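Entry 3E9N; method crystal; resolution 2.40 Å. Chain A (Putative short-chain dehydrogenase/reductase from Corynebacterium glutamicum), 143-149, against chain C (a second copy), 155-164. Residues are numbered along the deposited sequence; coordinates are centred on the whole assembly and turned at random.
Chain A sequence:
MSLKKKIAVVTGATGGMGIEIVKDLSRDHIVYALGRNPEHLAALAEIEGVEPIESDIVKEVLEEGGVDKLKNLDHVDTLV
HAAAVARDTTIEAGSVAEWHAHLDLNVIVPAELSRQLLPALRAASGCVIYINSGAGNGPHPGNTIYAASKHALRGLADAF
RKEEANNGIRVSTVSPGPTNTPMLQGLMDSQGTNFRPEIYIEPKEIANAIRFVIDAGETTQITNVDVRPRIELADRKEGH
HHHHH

Chain A, residues 143-149: NTIYAAS
Chain C 155-164: GLADAFRKEE

Two helices from two copies of one protein pack nearly antiparallel, their N-to-C directions 150° apart and their axes 7.7 Å apart at closest approach. So close a spacing demands small residues in the seam. The chain A helix starts at A:Thr144 and continues past A:Ser149, with phi/psi near -70/-40; C:Gly155 to C:Glu163 belong to a helix that begins earlier in chain C. Two pairs set the register: the CA atoms of A:Thr144 and C:Ala159 lie 5.3 Å apart, and those of A:Ala148 and C:Gly155 4.6 Å apart.

The glycine sits at the closer of the two register pairs. A CB built ideally on C:Gly155 would lie 2.9 Å from A:Ala147 O, a clash, and 3.5 Å from A:Ala148 CA; its absence leaves room for the chain A backbone. One turn along, C:Ala159 points its CB toward chain A, and A:Ala147 answers with its own, CB to CB at 3.8 Å. A:Ala147 CB also rests 3.9 Å from C:Gly155 O. A methyl is long enough to meet its partner here without forcing the helices apart.

A:Thr144 is the knob. Its CA-to-CB bond points sideways and its side chain sits among C:Leu156, C:Ala159, C:Phe160 and C:Glu163; the residue as a whole has 76 Å² covered by the chain C stretch, the largest share of the 316 Å² buried. Its chi1 of -129° lies between wells and brings A:Thr144 OG1 to 3.5 Å from C:Leu156 CD1 and 3.8 Å from C:Phe160 N. Neither approach is a hydrogen bond, so the hydroxyl serves here as packing volume.

C:Leu156 starts sideways, but chi1 t (163°) and chi2 p (65°) bring its end nearer to chain A, where CD1 meets the threonine. Closer to its root, C:Leu156 CB lies 4.3 Å from A:Ala148 CB, an apolar contact between buried residues. C:Phe160, chi1 t (-171°), adds little: its CB is 4.1 Å from A:Thr144 OG1.

At the exposed margin C:Glu163 reaches across, with chi1 off-well at -96°, chi2 t at 172° and chi3 at 39°. C:Glu163 OE2 stands 3.4 Å from A:Thr144 N, but the angle is too poor for a hydrogen bond. A:Asn143, chi1 t (-162°) and chi2 -79°, points away from chain C and turns back on its own helix, where A:Ile145 N donates to A:Asn143 OD1 at 2.8 Å and 175°.

No hydrogen bond crosses between the stretches. Close packing of small side chains, one glycine and a threonine knob makes the contact, while A:Ile145 and C:Ala157 point away from it.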

# COMPACT_ATOMS: atom_id res chain seq x y z
N ASN A 143 2.27 18.71 -2.59
CA ASN A 143 2.57 19.27 -1.27
C ASN A 143 2.58 18.23 -0.12
O ASN A 143 2.06 17.12 -0.22
CB ASN A 143 1.61 20.44 -0.95
CG ASN A 143 2.11 21.33 0.19
OD1 ASN A 143 1.99 20.99 1.37
ND2 ASN A 143 2.66 22.52 -0.15
N THR A 144 3.18 18.65 0.97
CA THR A 144 3.41 17.84 2.13
C THR A 144 2.12 17.72 2.95
O THR A 144 1.81 16.66 3.49
CB THR A 144 4.56 18.50 2.94
OG1 THR A 144 5.59 17.54 3.25
CG2 THR A 144 4.07 19.18 4.18
N ILE A 145 1.34 18.79 3.00
CA ILE A 145 0.14 18.82 3.80
C ILE A 145 -0.97 18.01 3.15
O ILE A 145 -1.77 17.37 3.84
CB ILE A 145 -0.33 20.28 4.01
CG1 ILE A 145 0.76 21.07 4.72
CG2 ILE A 145 -1.64 20.32 4.78
CD1 ILE A 145 0.46 22.54 4.91
N TYR A 146 -1.02 18.02 1.83
CA TYR A 146 -2.07 17.32 1.15
C TYR A 146 -1.86 15.84 1.24
O TYR A 146 -2.78 15.13 1.59
CB TYR A 146 -2.25 17.85 -0.27
CG TYR A 146 -2.20 19.37 -0.26
CD1 TYR A 146 -2.82 20.09 0.76
CD2 TYR A 146 -1.47 20.08 -1.21
CE1 TYR A 146 -2.75 21.49 0.81
CE2 TYR A 146 -1.40 21.50 -1.16
CZ TYR A 146 -2.05 22.18 -0.14
OH TYR A 146 -1.99 23.55 -0.06
N ALA A 147 -0.63 15.39 1.03
CA ALA A 147 -0.27 13.97 1.18
C ALA A 147 -0.60 13.49 2.59
O ALA A 147 -1.16 12.41 2.76
CB ALA A 147 1.22 13.78 0.89
N ALA A 148 -0.33 14.30 3.59
CA ALA A 148 -0.49 13.83 4.94
C ALA A 148 -1.95 13.65 5.32
O ALA A 148 -2.35 12.64 5.91
CB ALA A 148 0.22 14.70 5.92
N SER A 149 -2.76 14.62 4.95
CA SER A 149 -4.16 14.56 5.28
C SER A 149 -4.88 13.50 4.48
O SER A 149 -5.77 12.84 5.01
CB SER A 149 -4.84 15.90 5.09
OG SER A 149 -4.61 16.35 3.77
N GLY C 155 2.75 9.69 5.20
CA GLY C 155 2.53 10.50 4.05
C GLY C 155 3.38 11.77 4.15
O GLY C 155 3.99 12.17 3.16
N LEU C 156 3.42 12.42 5.31
CA LEU C 156 4.31 13.58 5.50
C LEU C 156 5.75 13.28 5.04
O LEU C 156 6.32 14.00 4.22
CB LEU C 156 4.32 14.05 6.95
CG LEU C 156 5.51 14.98 7.31
CD1 LEU C 156 5.43 16.30 6.54
CD2 LEU C 156 5.60 15.27 8.83
N ALA C 157 6.30 12.17 5.52
CA ALA C 157 7.67 11.81 5.25
C ALA C 157 7.93 11.51 3.79
O ALA C 157 8.96 11.95 3.26
CB ALA C 157 8.06 10.63 6.11
N ASP C 158 7.03 10.77 3.14
CA ASP C 158 7.28 10.44 1.76
C ASP C 158 7.15 11.63 0.83
O ASP C 158 7.73 11.60 -0.25
CB ASP C 158 6.40 9.27 1.26
CG ASP C 158 6.71 7.93 1.97
OD1 ASP C 158 7.76 7.77 2.61
OD2 ASP C 158 5.87 7.01 1.90
N ALA C 159 6.35 12.66 1.16
CA ALA C 159 6.24 13.80 0.22
C ALA C 159 7.44 14.74 0.43
O ALA C 159 7.99 15.29 -0.52
CB ALA C 159 4.92 14.56 0.42
N PHE C 160 7.80 14.90 1.69
CA PHE C 160 8.97 15.63 2.08
C PHE C 160 10.19 15.10 1.36
O PHE C 160 10.97 15.88 0.79
CB PHE C 160 9.13 15.54 3.58
CG PHE C 160 10.21 16.44 4.12
CD1 PHE C 160 10.16 17.80 3.90
CD2 PHE C 160 11.27 15.91 4.88
CE1 PHE C 160 11.16 18.64 4.42
CE2 PHE C 160 12.27 16.72 5.37
CZ PHE C 160 12.21 18.11 5.13
N ARG C 161 10.34 13.78 1.32
CA ARG C 161 11.50 13.18 0.68
C ARG C 161 11.58 13.61 -0.77
O ARG C 161 12.64 13.99 -1.23
CB ARG C 161 11.53 11.63 0.82
CG ARG C 161 12.64 10.94 0.01
CD ARG C 161 12.57 9.37 0.05
NE ARG C 161 12.60 8.88 1.42
CZ ARG C 161 11.52 8.37 2.04
NH1 ARG C 161 10.36 8.27 1.39
NH2 ARG C 161 11.60 8.00 3.31
N LYS C 162 10.45 13.55 -1.48
CA LYS C 162 10.40 13.94 -2.89
C LYS C 162 10.72 15.40 -3.07
O LYS C 162 11.41 15.78 -4.00
CB LYS C 162 9.01 13.75 -3.45
CG LYS C 162 8.68 12.41 -4.02
CD LYS C 162 7.19 12.42 -4.45
CE LYS C 162 6.42 11.18 -4.02
NZ LYS C 162 6.96 9.94 -4.65
N GLU C 163 10.19 16.22 -2.18
CA GLU C 163 10.42 17.65 -2.24
C GLU C 163 11.88 18.03 -2.13
O GLU C 163 12.32 18.95 -2.81
CB GLU C 163 9.64 18.36 -1.15
CG GLU C 163 8.31 18.91 -1.65
CD GLU C 163 7.45 19.43 -0.53
OE1 GLU C 163 8.03 20.06 0.41
OE2 GLU C 163 6.21 19.20 -0.58
N GLU C 164 12.62 17.32 -1.27
CA GLU C 164 14.00 17.66 -0.98
C GLU C 164 15.08 16.78 -1.63
O GLU C 164 16.25 16.98 -1.37
CB GLU C 164 14.21 17.71 0.53
CG GLU C 164 13.31 18.69 1.20
CD GLU C 164 13.60 20.16 0.85
OE1 GLU C 164 14.68 20.47 0.32
OE2 GLU C 164 12.74 21.00 1.14